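Local coordinates for translocator protein BipD (Burkholderia pseudomallei, PDB 3NFT) that is required for invasion of epithelial cells and survival within host cells, and probably regulates type III secretion of the effectors BipB and BipC, at residues A[139-143]-A[194-198]; A[54-60]-A[158-162]; A[95-99]-A[282-287]; A[61-67]-A[167-173]. One frame throughout, in Å; residues are numbered along the deposited sequence. Where two conformers were deposited one is given.

Contact 1 of 4, residues A[139-143]-A[194-198]; sequences AYATI and MQLPK
The pyrrolidine ring of Pro-197 turns its CD-CG side to Ala-139, whose CB lies 3.7 Å from Pro-197 CD. Leu-196 extends beside it and meets two residues with one branch: CD2 is 3.9 Å from Ile-143 CD1 and 4.2 Å from Ala-139 CB. Two carbonyls fix the rotation of the Gln-195 amide: Leu-196 O, in the amide plane and 3.0 Å from Gln-195 NE2, which it meets on a lone pair, and Ser-218 O. Edge strand 193-195 and the loop after it pack on helix 121-160, within a predicted coiled coil; Met-194 and Leu-196 share backbone bonds with Val-221 and Gly-219. The Thr-142 and Met-194 side chains pass alongside, running opposite ways. With Thr-142 CG2 anti to the backbone N, the methyl reaches Met-194 CB at 3.7 Å, and Thr-142 OG1 lies beside the backbone N, bonded to Asp-138 O one turn back. The same OG1 accepts from a water (3.0 Å) that also donates to Gln-195 O, a polar bridge at the more open side. Met-194, kinked along its chain, lays SD 3.8 Å from Ile-143 O. Trp-205 of helix 202-209 packs on Ala-139, Ile-143 and Leu-196.

Contact 2 of 4, residues A[54-60]-A[158-162]; sequences FASLRLP and MSKLQ
Gln-162 reaches from its helical turn across to Leu-59, Pro-60 and Arg-58. From CB the chain runs out extended, and CG is the first atom to touch, 3.8 Å from Leu-59 CD2 and 4.0 Å from Pro-60 CD. OE1 lies beside Pro-60 CD, and Arg-58 O is close to the amide without a hydrogen bond. At the tip NE2 turns back to its own segment and donates to Met-158 O at 3.0 Å, 157° at the hydrogen, with the acceptor near the amide plane and the donor tilted 22° from the carbonyl plane. NE2 also binds Arg-71 O, so two carbonyls fix the rotation of the amide, and Leu-57 CD2 packs against this nitrogen.

Leu-57 carries the middle of the contact. Its CG stands anti to the backbone N (chi1 -166°), which places both methyls against Met-158 and Ser-159: CD2 lies 3.6 Å from Met-158 CB and CD1 3.3 Å from Ser-159 OG, a hydroxyl bonded to Ala-155 O and Ala-73 N. In one of its two conformers Met-158 crosses the Phe-54 side chain at about a right angle, CE 3.4 Å from Phe-54 CZ and the sulfur oblique to the ring, a Met-aromatic contact. The side chains of Leu-59 and Leu-161 also cross at about a right angle.

The segment leaving helix 41-56 is thus laid against the end of helix 121-160; Phe-54 stacks on Phe-151 of that helix, and Tyr-247 and Trp-250 of helix 244-295 cover Leu-59.

Contact 3 of 4, residues A[95-99]-A[282-287]; sequences LLERL and LVKVLS
Leu-99 and Leu-96 reach across to the same methyl of Leu-286: its CD1 lies 4.0 Å from Leu-99 CD1 and also 4.0 Å from Leu-96 CD2. Leu-96 CD2 has a second neighbour in Leu-282 CD2, 4.1 Å away, the two side chains crossing at about a right angle. On the flank nearer Leu-95, Val-283 spreads both branches: CG1 touches Leu-99 CD1 at 4.1 Å, while CG2 sits 3.9 Å from Leu-95 CD2. Leu-95, with CG anti to the backbone N (chi1 178°), brings that CD2 against both Val-283 methyls. Leu-99 CD2 rests 4.0 Å from Ser-287 OG.

These leucines and valine join helix 76-103 to helix 244-295, whose local axes run nearly parallel at 14° and 11.1 Å apart, a spacing bridged by side chains alone. Both helix 244-295 and helix 121-160 lie largely in predicted coiled-coil segments, consistent with the long antiparallel pair of needle-tip proteins; Ile-130 of helix 121-160 touches Leu-96 and Leu-286.

Further out, the Ser-287 hydroxyl is hydrogen-bonded to Ala-27 N near the start of the model. Leu-33 of helix 30-35 covers Leu-95 and Val-283, and Ile-290 packs on Leu-99. Beyond Leu-282 and Val-285 lies the second subunit, where Ile-122 and Ala-289 of that chain meet them.

Contact 4 of 4, residues A[61-67]-A[167-173]; sequences DRIDGRF and AKDDKNM
Arg-62 carries the polar half of this contact and Phe-67 the apolar half, both against the loop and strands of 167-173. Hydrogen bonding comes first: Arg-62 NH2 donates to Asn-172 O at 2.6 Å, a bent bond (133° at the hydrogen) with the carbonyl oxygen tilted 24° from the guanidinium plane. That oxygen also takes the Lys-168 N-H, so two donors share it. A water at the guanidinium edge, in its plane, accepts from Arg-62 NH1 at 2.8 Å and donates to Asp-169 O. Arg-62 starts with CG anti to the backbone N (chi1 -176°) and then folds twice, bringing its head to the loop.

Over one face of the guanidinium lies Asp-170 O, 3.4 Å above the plane and over its centre; with the other carbonyls nearby, it probably stabilises the positive charge. The buried NE has no polar partner in the model.

The apolar contacts centre on Phe-67. Ala-167 CB lies 3.6 Å from its CD1, and Met-173 CE lies 3.6 Å from its CE1. Met-173 SD sits at the ring edge, 5.1 Å from the centroid, a Met-aromatic contact.

Asp-61 is tied by OD1 to Arg-62 N and to Gln-248 of helix 244-295. Two beta hairpins thus meet at the surface: strands 61-63 and 66-68 joined by a type I' turn from Ile-63 to Arg-66, and strands 165-168 and 172-175 of a three-stranded antiparallel sheet completed by 240-243, presenting Asn-172 O of its strand and Asp-170 O of its loop to Arg-62.

From the N terminus, the chain leaves helix 41-56 through 54-60, which contact 2 ties to the end of helix 121-160. The hairpin at 61-67 follows and contact 4 joins it to 167-173; these two loops cross, and the contacts touch where Pro-60 packs on Phe-67. Helix 76-103 then reaches contact 3, closed only when helix 244-295 returns, so its wide loop crosses contacts 2 and 4 and encloses contact 1. Contact 1 crosses contacts 2 and 4, fixing strand 193-195 to helix 121-160. Contact 3 ties helices 76-103 and 244-295 at one end of the molecule, and contact 4 joins the hairpins at the other, about 60 Å away between centres.

Contact 1 of 4, residues A[139-143]-A[194-198]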
loop_
_atom_site.group_PDB
_atom_site.type_symbol
_atom_site.label_atom_id
_atom_site.label_comp_id
_atom_site.label_asym_id
_atom_site.label_seq_id
_atom_site.Cartn_x
_atom_site.Cartn_y
_atom_site.Cartn_z
ATOM N N ALA A 139 -18.313 0.604 0.177
ATOM C CA ALA A 139 -18.908 -0.158 1.264
ATOM C C ALA A 139 -19.756 0.750 2.140
ATOM O O ALA A 139 -20.907 0.450 2.466
ATOM C CB ALA A 139 -17.823 -0.811 2.133
ATOM N N TYR A 140 -19.180 1.863 2.559
ATOM C CA TYR A 140 -19.899 2.713 3.472
ATOM C C TYR A 140 -21.101 3.361 2.838
ATOM O O TYR A 140 -22.129 3.523 3.497
ATOM C CB TYR A 140 -18.991 3.769 4.122
ATOM C CG TYR A 140 -18.747 3.434 5.570
ATOM C CD1 TYR A 140 -17.546 2.933 6.012
ATOM C CD2 TYR A 140 -19.770 3.581 6.484
ATOM C CE1 TYR A 140 -17.362 2.625 7.351
ATOM C CE2 TYR A 140 -19.600 3.271 7.801
ATOM C CZ TYR A 140 -18.404 2.792 8.230
ATOM O OH TYR A 140 -18.314 2.479 9.558
ATOM N N ALA A 141 -20.986 3.725 1.570
ATOM C CA ALA A 141 -22.106 4.271 0.852
ATOM C C ALA A 141 -23.249 3.254 0.806
ATOM O O ALA A 141 -24.409 3.605 0.998
ATOM C CB ALA A 141 -21.686 4.688 -0.577
ATOM N N THR A 142 -22.934 1.994 0.504
ATOM C CA THR A 142 -23.969 0.969 0.396
ATOM C C THR A 142 -24.615 0.729 1.758
ATOM O O THR A 142 -25.829 0.637 1.879
ATOM C CB THR A 142 -23.365 -0.344 -0.109
ATOM O OG1 THR A 142 -22.775 -0.121 -1.391
ATOM C CG2 THR A 142 -24.459 -1.393 -0.221
ATOM N N ILE A 143 -23.790 0.631 2.796
ATOM C CA ILE A 143 -24.304 0.382 4.139
ATOM C C ILE A 143 -25.155 1.548 4.624
ATOM O O ILE A 143 -26.253 1.364 5.142
ATOM C CB ILE A 143 -23.162 0.163 5.133
ATOM C CG1 ILE A 143 -22.363 -1.081 4.756
ATOM C CG2 ILE A 143 -23.676 0.069 6.578
ATOM C CD1 ILE A 143 -21.030 -1.151 5.427
ATOM N N MET A 194 -27.598 -5.558 1.887
ATOM C CA MET A 194 -26.488 -4.871 1.278
ATOM C C MET A 194 -25.385 -5.881 1.022
ATOM O O MET A 194 -25.235 -6.835 1.767
ATOM C CB MET A 194 -26.007 -3.774 2.222
ATOM C CG MET A 194 -27.035 -2.646 2.462
ATOM S SD MET A 194 -27.161 -2.150 4.198
ATOM C CE MET A 194 -28.256 -3.410 4.816
ATOM N N GLN A 195 -24.637 -5.672 -0.048
ATOM C CA GLN A 195 -23.527 -6.543 -0.383
ATOM C C GLN A 195 -22.258 -5.733 -0.232
ATOM O O GLN A 195 -22.101 -4.703 -0.876
ATOM C CB GLN A 195 -23.660 -7.049 -1.820
ATOM C CG GLN A 195 -22.470 -7.835 -2.305
ATOM C CD GLN A 195 -22.288 -9.128 -1.549
ATOM O OE1 GLN A 195 -23.204 -9.954 -1.494
ATOM N NE2 GLN A 195 -21.109 -9.310 -0.949
ATOM N N LEU A 196 -21.364 -6.200 0.629
ATOM C CA LEU A 196 -20.040 -5.600 0.761
ATOM C C LEU A 196 -19.215 -5.851 -0.507
ATOM O O LEU A 196 -19.456 -6.837 -1.229
ATOM C CB LEU A 196 -19.310 -6.176 1.979
ATOM C CG LEU A 196 -19.867 -5.811 3.356
ATOM C CD1 LEU A 196 -19.202 -6.590 4.480
ATOM C CD2 LEU A 196 -19.702 -4.321 3.577
ATOM N N PRO A 197 -18.225 -4.987 -0.783
ATOM C CA PRO A 197 -17.332 -5.198 -1.928
ATOM C C PRO A 197 -16.654 -6.565 -1.864
ATOM O O PRO A 197 -16.385 -7.084 -0.768
ATOM C CB PRO A 197 -16.298 -4.074 -1.780
ATOM C CG PRO A 197 -16.971 -3.025 -0.921
ATOM C CD PRO A 197 -17.866 -3.789 0.005
ATOM N N LYS A 198 -16.390 -7.165 -3.022
ATOM C CA LYS A 198 -15.626 -8.409 -3.061
ATOM C C LYS A 198 -14.256 -8.149 -2.423
ATOM O O LYS A 198 -13.675 -7.065 -2.583
ATOM C CB LYS A 198 -15.474 -8.930 -4.496
ATOM C CG LYS A 198 -15.075 -10.403 -4.559
ATOM C CD LYS A 198 -15.057 -10.944 -5.984
ATOM C CE LYS A 198 -14.729 -12.448 -5.999
ATOM N NZ LYS A 198 -14.654 -13.026 -7.387
HETATM O O HOH W 1 -20.709 -2.248 -1.247
#

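Contact 2 of 4, residues A[54-60]-A[158-162]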
loop_
_atom_site.group_PDB
_atom_site.type_symbol
_atom_site.label_atom_id
_atom_site.label_comp_id
_atom_site.label_asym_id
_atom_site.label_seq_id
_atom_site.Cartn_x
_atom_site.Cartn_y
_atom_site.Cartn_z
ATOM N N PHE A 54 -36.752 11.817 12.489
ATOM C CA PHE A 54 -37.147 10.580 13.179
ATOM C C PHE A 54 -37.442 10.851 14.641
ATOM O O PHE A 54 -38.428 10.384 15.221
ATOM C CB PHE A 54 -36.025 9.571 13.017
ATOM C CG PHE A 54 -36.361 8.169 13.483
ATOM C CD1 PHE A 54 -36.807 7.216 12.563
ATOM C CD2 PHE A 54 -36.177 7.796 14.801
ATOM C CE1 PHE A 54 -37.071 5.925 12.964
ATOM C CE2 PHE A 54 -36.474 6.495 15.203
ATOM C CZ PHE A 54 -36.914 5.562 14.253
ATOM N N ALA A 55 -36.561 11.601 15.276
ATOM C CA ALA A 55 -36.716 11.929 16.685
ATOM C C ALA A 55 -38.004 12.689 16.955
ATOM O O ALA A 55 -38.630 12.523 18.022
ATOM C CB ALA A 55 -35.506 12.775 17.169
ATOM N N SER A 56 -38.392 13.540 16.003
ATOM C CA SER A 56 -39.575 14.385 16.148
ATOM C C SER A 56 -40.901 13.626 16.048
ATOM O O SER A 56 -41.944 14.126 16.453
ATOM C CB SER A 56 -39.539 15.522 15.131
ATOM O OG SER A 56 -39.982 15.117 13.860
ATOM N N LEU A 57 -40.875 12.428 15.463
ATOM C CA LEU A 57 -42.096 11.663 15.334
ATOM C C LEU A 57 -42.691 11.373 16.722
ATOM O O LEU A 57 -41.951 11.048 17.654
ATOM C CB LEU A 57 -41.823 10.393 14.524
ATOM C CG LEU A 57 -43.045 9.648 14.022
ATOM C CD1 LEU A 57 -42.794 9.069 12.681
ATOM C CD2 LEU A 57 -43.394 8.574 15.062
ATOM N N ARG A 58 -44.002 11.543 16.850
ATOM C CA ARG A 58 -44.718 11.275 18.080
ATOM C C ARG A 58 -46.058 10.696 17.815
ATOM O O ARG A 58 -46.765 11.153 16.918
ATOM C CB ARG A 58 -44.945 12.574 18.832
ATOM C CG ARG A 58 -43.721 13.069 19.384
ATOM C CD ARG A 58 -44.032 14.074 20.352
ATOM N NE ARG A 58 -42.840 14.519 21.015
ATOM C CZ ARG A 58 -42.882 15.455 21.957
ATOM N NH1 ARG A 58 -44.062 15.934 22.343
ATOM N NH2 ARG A 58 -41.770 15.827 22.551
ATOM N N LEU A 59 -46.414 9.685 18.608
ATOM C CA LEU A 59 -47.741 9.119 18.524
ATOM C C LEU A 59 -48.768 10.039 19.181
ATOM O O LEU A 59 -48.413 10.897 19.989
ATOM C CB LEU A 59 -47.779 7.722 19.182
ATOM C CG LEU A 59 -46.882 6.657 18.538
ATOM C CD1 LEU A 59 -47.218 5.251 19.050
ATOM C CD2 LEU A 59 -46.877 6.627 17.042
ATOM N N PRO A 60 -50.060 9.857 18.855
ATOM C CA PRO A 60 -51.100 10.582 19.562
ATOM C C PRO A 60 -51.052 10.324 21.073
ATOM O O PRO A 60 -50.448 9.351 21.515
ATOM C CB PRO A 60 -52.397 10.035 18.943
ATOM C CG PRO A 60 -52.003 9.318 17.710
ATOM C CD PRO A 60 -50.607 8.914 17.865
ATOM N N MET A 158 -44.230 4.334 11.404
ATOM C CA MET A 158 -44.612 5.009 12.634
ATOM C C MET A 158 -45.501 6.211 12.357
ATOM O O MET A 158 -46.142 6.729 13.279
ATOM C CB MET A 158 -43.390 5.397 13.477
ATOM C CG MET A 158 -42.589 4.200 13.925
ATOM S SD MET A 158 -41.252 4.674 15.054
ATOM C CE MET A 158 -40.310 5.843 14.077
ATOM N N SER A 159 -45.502 6.670 11.102
ATOM C CA SER A 159 -46.409 7.731 10.674
ATOM C C SER A 159 -47.766 7.107 10.282
ATOM O O SER A 159 -48.810 7.526 10.763
ATOM C CB SER A 159 -45.808 8.485 9.504
ATOM O OG SER A 159 -44.586 9.099 9.860
ATOM N N LYS A 160 -47.736 6.106 9.405
ATOM C CA LYS A 160 -48.941 5.434 8.934
ATOM C C LYS A 160 -49.765 4.839 10.061
ATOM O O LYS A 160 -50.999 4.903 10.039
ATOM C CB LYS A 160 -48.574 4.325 7.947
ATOM C CG LYS A 160 -48.132 4.802 6.609
ATOM C CD LYS A 160 -47.796 3.634 5.686
ATOM C CE LYS A 160 -47.925 4.007 4.233
ATOM N NZ LYS A 160 -47.031 5.128 3.841
ATOM N N LEU A 161 -49.095 4.298 11.080
ATOM C CA LEU A 161 -49.811 3.590 12.142
ATOM C C LEU A 161 -50.675 4.499 12.975
ATOM O O LEU A 161 -51.609 4.069 13.611
ATOM C CB LEU A 161 -48.863 2.773 13.021
ATOM C CG LEU A 161 -47.872 3.488 13.947
ATOM C CD1 LEU A 161 -48.581 3.934 15.225
ATOM C CD2 LEU A 161 -46.677 2.557 14.301
ATOM N N GLN A 162 -50.379 5.806 12.928
ATOM C CA GLN A 162 -51.133 6.790 13.699
ATOM C C GLN A 162 -52.589 6.883 13.230
ATOM O O GLN A 162 -53.446 7.353 13.978
ATOM C CB GLN A 162 -50.427 8.152 13.638
ATOM C CG GLN A 162 -49.073 8.083 14.278
ATOM C CD GLN A 162 -48.384 9.440 14.336
ATOM O OE1 GLN A 162 -49.042 10.468 14.477
ATOM N NE2 GLN A 162 -47.068 9.433 14.202
#

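Contact 3 of 4, residues A[95-99]-A[282-287]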
loop_
_atom_site.group_PDB
_atom_site.type_symbol
_atom_site.label_atom_id
_atom_site.label_comp_id
_atom_site.label_asym_id
_atom_site.label_seq_id
_atom_site.Cartn_x
_atom_site.Cartn_y
_atom_site.Cartn_z
ATOM N N LEU A 95 -12.297 11.992 -7.040
ATOM C CA LEU A 95 -11.061 12.617 -6.578
ATOM C C LEU A 95 -9.935 11.573 -6.483
ATOM O O LEU A 95 -8.806 11.819 -6.861
ATOM C CB LEU A 95 -11.281 13.335 -5.244
ATOM C CG LEU A 95 -10.072 14.012 -4.581
ATOM C CD1 LEU A 95 -9.290 14.895 -5.557
ATOM C CD2 LEU A 95 -10.499 14.829 -3.355
ATOM N N LEU A 96 -10.238 10.406 -5.944
ATOM C CA LEU A 96 -9.232 9.332 -5.918
ATOM C C LEU A 96 -8.759 8.950 -7.320
ATOM O O LEU A 96 -7.574 8.737 -7.543
ATOM C CB LEU A 96 -9.763 8.101 -5.165
ATOM C CG LEU A 96 -9.930 8.251 -3.653
ATOM C CD1 LEU A 96 -10.403 6.941 -3.006
ATOM C CD2 LEU A 96 -8.676 8.714 -2.965
ATOM N N GLU A 97 -9.684 8.876 -8.259
ATOM C CA GLU A 97 -9.332 8.545 -9.649
ATOM C C GLU A 97 -8.371 9.586 -10.233
ATOM O O GLU A 97 -7.417 9.234 -10.940
ATOM C CB GLU A 97 -10.599 8.399 -10.500
ATOM C CG GLU A 97 -11.352 7.111 -10.188
ATOM C CD GLU A 97 -12.696 6.982 -10.904
ATOM O OE1 GLU A 97 -13.110 7.923 -11.619
ATOM O OE2 GLU A 97 -13.339 5.920 -10.754
ATOM N N ARG A 98 -8.603 10.866 -9.926
ATOM C CA ARG A 98 -7.701 11.931 -10.396
ATOM C C ARG A 98 -6.325 11.820 -9.772
ATOM O O ARG A 98 -5.323 12.007 -10.453
ATOM C CB ARG A 98 -8.293 13.319 -10.128
ATOM C CG ARG A 98 -9.591 13.532 -10.870
ATOM C CD ARG A 98 -9.980 14.995 -11.021
ATOM N NE ARG A 98 -10.252 15.681 -9.762
ATOM C CZ ARG A 98 -11.402 15.616 -9.075
ATOM N NH1 ARG A 98 -12.424 14.861 -9.479
ATOM N NH2 ARG A 98 -11.527 16.304 -7.957
ATOM N N LEU A 99 -6.280 11.514 -8.477
ATOM C CA LEU A 99 -5.005 11.320 -7.771
ATOM C C LEU A 99 -4.236 10.127 -8.326
ATOM O O LEU A 99 -3.014 10.190 -8.510
ATOM C CB LEU A 99 -5.242 11.180 -6.265
ATOM C CG LEU A 99 -5.739 12.456 -5.571
ATOM C CD1 LEU A 99 -6.336 12.159 -4.190
ATOM C CD2 LEU A 99 -4.595 13.482 -5.435
ATOM N N LEU A 282 -6.743 10.586 3.958
ATOM C CA LEU A 282 -6.162 9.848 2.830
ATOM C C LEU A 282 -5.782 10.762 1.668
ATOM O O LEU A 282 -4.678 10.673 1.131
ATOM C CB LEU A 282 -7.100 8.739 2.351
ATOM C CG LEU A 282 -6.734 7.936 1.090
ATOM C CD1 LEU A 282 -5.405 7.166 1.265
ATOM C CD2 LEU A 282 -7.883 6.975 0.694
ATOM N N VAL A 283 -6.687 11.657 1.311
ATOM C CA VAL A 283 -6.412 12.596 0.236
ATOM C C VAL A 283 -5.244 13.506 0.607
ATOM O O VAL A 283 -4.385 13.783 -0.229
ATOM C CB VAL A 283 -7.647 13.439 -0.121
ATOM C CG1 VAL A 283 -7.244 14.611 -1.066
ATOM C CG2 VAL A 283 -8.689 12.557 -0.721
ATOM N N LYS A 284 -5.225 13.997 1.853
ATOM C CA LYS A 284 -4.123 14.866 2.304
ATOM C C LYS A 284 -2.776 14.130 2.272
ATOM O O LYS A 284 -1.756 14.685 1.865
ATOM C CB LYS A 284 -4.419 15.417 3.697
ATOM C CG LYS A 284 -5.539 16.464 3.713
ATOM C CD LYS A 284 -5.986 16.826 5.112
ATOM C CE LYS A 284 -7.216 17.736 5.069
ATOM N NZ LYS A 284 -7.576 18.270 6.414
ATOM N N VAL A 285 -2.783 12.857 2.666
ATOM C CA VAL A 285 -1.588 12.018 2.580
ATOM C C VAL A 285 -1.132 11.811 1.134
ATOM O O VAL A 285 0.037 11.988 0.804
ATOM C CB VAL A 285 -1.794 10.650 3.289
ATOM C CG1 VAL A 285 -0.671 9.685 2.938
ATOM C CG2 VAL A 285 -1.859 10.886 4.785
ATOM N N LEU A 286 -2.059 11.462 0.261
ATOM C CA LEU A 286 -1.737 11.209 -1.134
ATOM C C LEU A 286 -1.242 12.475 -1.844
ATOM O O LEU A 286 -0.301 12.407 -2.632
ATOM C CB LEU A 286 -2.952 10.652 -1.871
ATOM C CG LEU A 286 -3.422 9.230 -1.545
ATOM C CD1 LEU A 286 -4.788 8.980 -2.235
ATOM C CD2 LEU A 286 -2.400 8.209 -1.978
ATOM N N SER A 287 -1.858 13.620 -1.529
ATOM C CA SER A 287 -1.457 14.886 -2.127
ATOM C C SER A 287 -0.053 15.253 -1.705
ATOM O O SER A 287 0.757 15.679 -2.533
ATOM C CB SER A 287 -2.434 15.982 -1.713
ATOM O OG SER A 287 -3.684 15.626 -2.219
#

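Contact 4 of 4, residues A[61-67]-A[167-173]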
loop_
_atom_site.group_PDB
_atom_site.type_symbol
_atom_site.label_atom_id
_atom_site.label_comp_id
_atom_site.label_asym_id
_atom_site.label_seq_id
_atom_site.Cartn_x
_atom_site.Cartn_y
_atom_site.Cartn_z
ATOM N N ASP A 61 -51.633 11.215 21.860
ATOM C CA ASP A 61 -51.664 11.046 23.283
ATOM C C ASP A 61 -52.876 11.782 23.826
ATOM O O ASP A 61 -53.622 12.418 23.071
ATOM C CB ASP A 61 -50.343 11.561 23.891
ATOM C CG ASP A 61 -49.944 10.833 25.181
ATOM O OD1 ASP A 61 -50.799 10.168 25.818
ATOM O OD2 ASP A 61 -48.755 10.945 25.565
ATOM N N ARG A 62 -53.093 11.639 25.127
ATOM C CA ARG A 62 -54.097 12.378 25.852
ATOM C C ARG A 62 -53.349 12.993 27.028
ATOM O O ARG A 62 -52.862 12.280 27.902
ATOM C CB ARG A 62 -55.197 11.432 26.330
ATOM C CG ARG A 62 -56.355 12.096 27.027
ATOM C CD ARG A 62 -57.466 12.387 26.061
ATOM N NE ARG A 62 -58.310 11.221 25.775
ATOM C CZ ARG A 62 -59.433 11.297 25.065
ATOM N NH1 ARG A 62 -59.836 12.466 24.579
ATOM N NH2 ARG A 62 -60.166 10.217 24.842
ATOM N N ILE A 63 -53.236 14.328 27.027
ATOM C CA ILE A 63 -52.443 15.051 28.022
ATOM C C ILE A 63 -53.394 15.880 28.888
ATOM O O ILE A 63 -54.103 16.749 28.375
ATOM C CB ILE A 63 -51.374 15.964 27.351
ATOM C CG1 ILE A 63 -50.537 16.713 28.398
ATOM C CG2 ILE A 63 -52.018 16.961 26.399
ATOM C CD1 ILE A 63 -49.608 15.819 29.211
ATOM N N ASP A 64 -53.430 15.580 30.187
ATOM C CA ASP A 64 -54.404 16.181 31.105
ATOM C C ASP A 64 -55.832 16.150 30.526
ATOM O O ASP A 64 -56.609 17.097 30.694
ATOM C CB ASP A 64 -53.985 17.616 31.479
ATOM C CG ASP A 64 -52.704 17.663 32.306
ATOM O OD1 ASP A 64 -52.355 16.651 32.949
ATOM O OD2 ASP A 64 -52.046 18.726 32.321
ATOM N N GLY A 65 -56.165 15.053 29.841
ATOM C CA GLY A 65 -57.510 14.848 29.304
ATOM C C GLY A 65 -57.812 15.275 27.869
ATOM O O GLY A 65 -58.852 14.889 27.334
ATOM N N ARG A 66 -56.948 16.079 27.248
ATOM C CA ARG A 66 -57.203 16.510 25.865
ATOM C C ARG A 66 -56.382 15.697 24.858
ATOM O O ARG A 66 -55.187 15.471 25.054
ATOM C CB ARG A 66 -56.982 18.021 25.687
ATOM C CG ARG A 66 -55.531 18.495 25.678
ATOM C CD ARG A 66 -55.465 20.012 25.897
ATOM N NE ARG A 66 -55.951 20.371 27.232
ATOM C CZ ARG A 66 -55.219 20.343 28.343
ATOM N NH1 ARG A 66 -53.939 19.987 28.312
ATOM N NH2 ARG A 66 -55.772 20.684 29.501
ATOM N N PHE A 67 -57.053 15.271 23.792
ATOM C CA PHE A 67 -56.440 14.459 22.726
ATOM C C PHE A 67 -55.489 15.349 21.950
ATOM O O PHE A 67 -55.843 16.474 21.580
ATOM C CB PHE A 67 -57.495 13.878 21.778
ATOM C CG PHE A 67 -56.926 12.965 20.714
ATOM C CD1 PHE A 67 -56.725 11.623 20.972
ATOM C CD2 PHE A 67 -56.596 13.454 19.457
ATOM C CE1 PHE A 67 -56.201 10.776 19.999
ATOM C CE2 PHE A 67 -56.069 12.619 18.482
ATOM C CZ PHE A 67 -55.868 11.268 18.765
ATOM N N ALA A 167 -59.085 8.872 19.588
ATOM C CA ALA A 167 -59.807 9.131 20.818
ATOM C C ALA A 167 -61.073 8.291 20.879
ATOM O O ALA A 167 -61.833 8.214 19.901
ATOM C CB ALA A 167 -60.188 10.647 20.904
ATOM N N LYS A 168 -61.314 7.696 22.047
ATOM C CA LYS A 168 -62.545 6.956 22.327
ATOM C C LYS A 168 -63.132 7.551 23.600
ATOM O O LYS A 168 -62.423 7.723 24.587
ATOM C CB LYS A 168 -62.232 5.466 22.537
ATOM C CG LYS A 168 -63.442 4.572 22.829
ATOM C CD LYS A 168 -64.215 4.283 21.578
ATOM C CE LYS A 168 -65.499 3.554 21.870
ATOM N NZ LYS A 168 -66.229 3.306 20.604
ATOM N N ASP A 169 -64.423 7.857 23.604
ATOM C CA ASP A 169 -65.073 8.356 24.818
ATOM C C ASP A 169 -64.400 9.668 25.209
ATOM O O ASP A 169 -63.782 10.321 24.378
ATOM C CB ASP A 169 -64.963 7.337 25.974
ATOM C CG ASP A 169 -65.387 5.945 25.575
ATOM O OD1 ASP A 169 -66.439 5.789 24.905
ATOM O OD2 ASP A 169 -64.663 4.997 25.941
ATOM N N ASP A 170 -64.487 10.043 26.475
ATOM C CA ASP A 170 -63.875 11.290 26.921
ATOM C C ASP A 170 -62.479 11.081 27.488
ATOM O O ASP A 170 -61.705 12.033 27.601
ATOM C CB ASP A 170 -64.796 11.950 27.944
ATOM C CG ASP A 170 -66.177 12.230 27.368
ATOM O OD1 ASP A 170 -66.313 13.209 26.590
ATOM O OD2 ASP A 170 -67.120 11.462 27.681
ATOM N N LYS A 171 -62.150 9.832 27.817
ATOM C CA LYS A 171 -60.925 9.525 28.546
ATOM C C LYS A 171 -60.162 8.294 28.043
ATOM O O LYS A 171 -59.145 7.917 28.632
ATOM C CB LYS A 171 -61.223 9.383 30.048
ATOM C CG LYS A 171 -62.705 9.195 30.413
ATOM C CD LYS A 171 -63.298 7.854 29.923
ATOM C CE LYS A 171 -64.819 7.865 30.062
ATOM N NZ LYS A 171 -65.491 6.623 29.571
ATOM N N ASN A 172 -60.628 7.680 26.959
ATOM C CA ASN A 172 -60.003 6.457 26.460
ATOM C C ASN A 172 -59.384 6.652 25.086
ATOM O O ASN A 172 -59.601 7.676 24.429
ATOM C CB ASN A 172 -61.019 5.310 26.428
ATOM C CG ASN A 172 -61.576 4.956 27.817
ATOM O OD1 ASN A 172 -62.786 4.786 27.979
ATOM N ND2 ASN A 172 -60.709 4.825 28.799
ATOM N N MET A 173 -58.539 5.704 24.695
ATOM C CA MET A 173 -57.894 5.644 23.391
ATOM C C MET A 173 -58.292 4.325 22.744
ATOM O O MET A 173 -58.408 3.300 23.420
ATOM C CB MET A 173 -56.377 5.671 23.528
ATOM C CG MET A 173 -55.828 6.894 24.216
ATOM S SD MET A 173 -56.023 8.379 23.214
ATOM C CE MET A 173 -54.643 8.331 22.103
HETATM O O HOH W 2 -62.285 12.746 23.224
#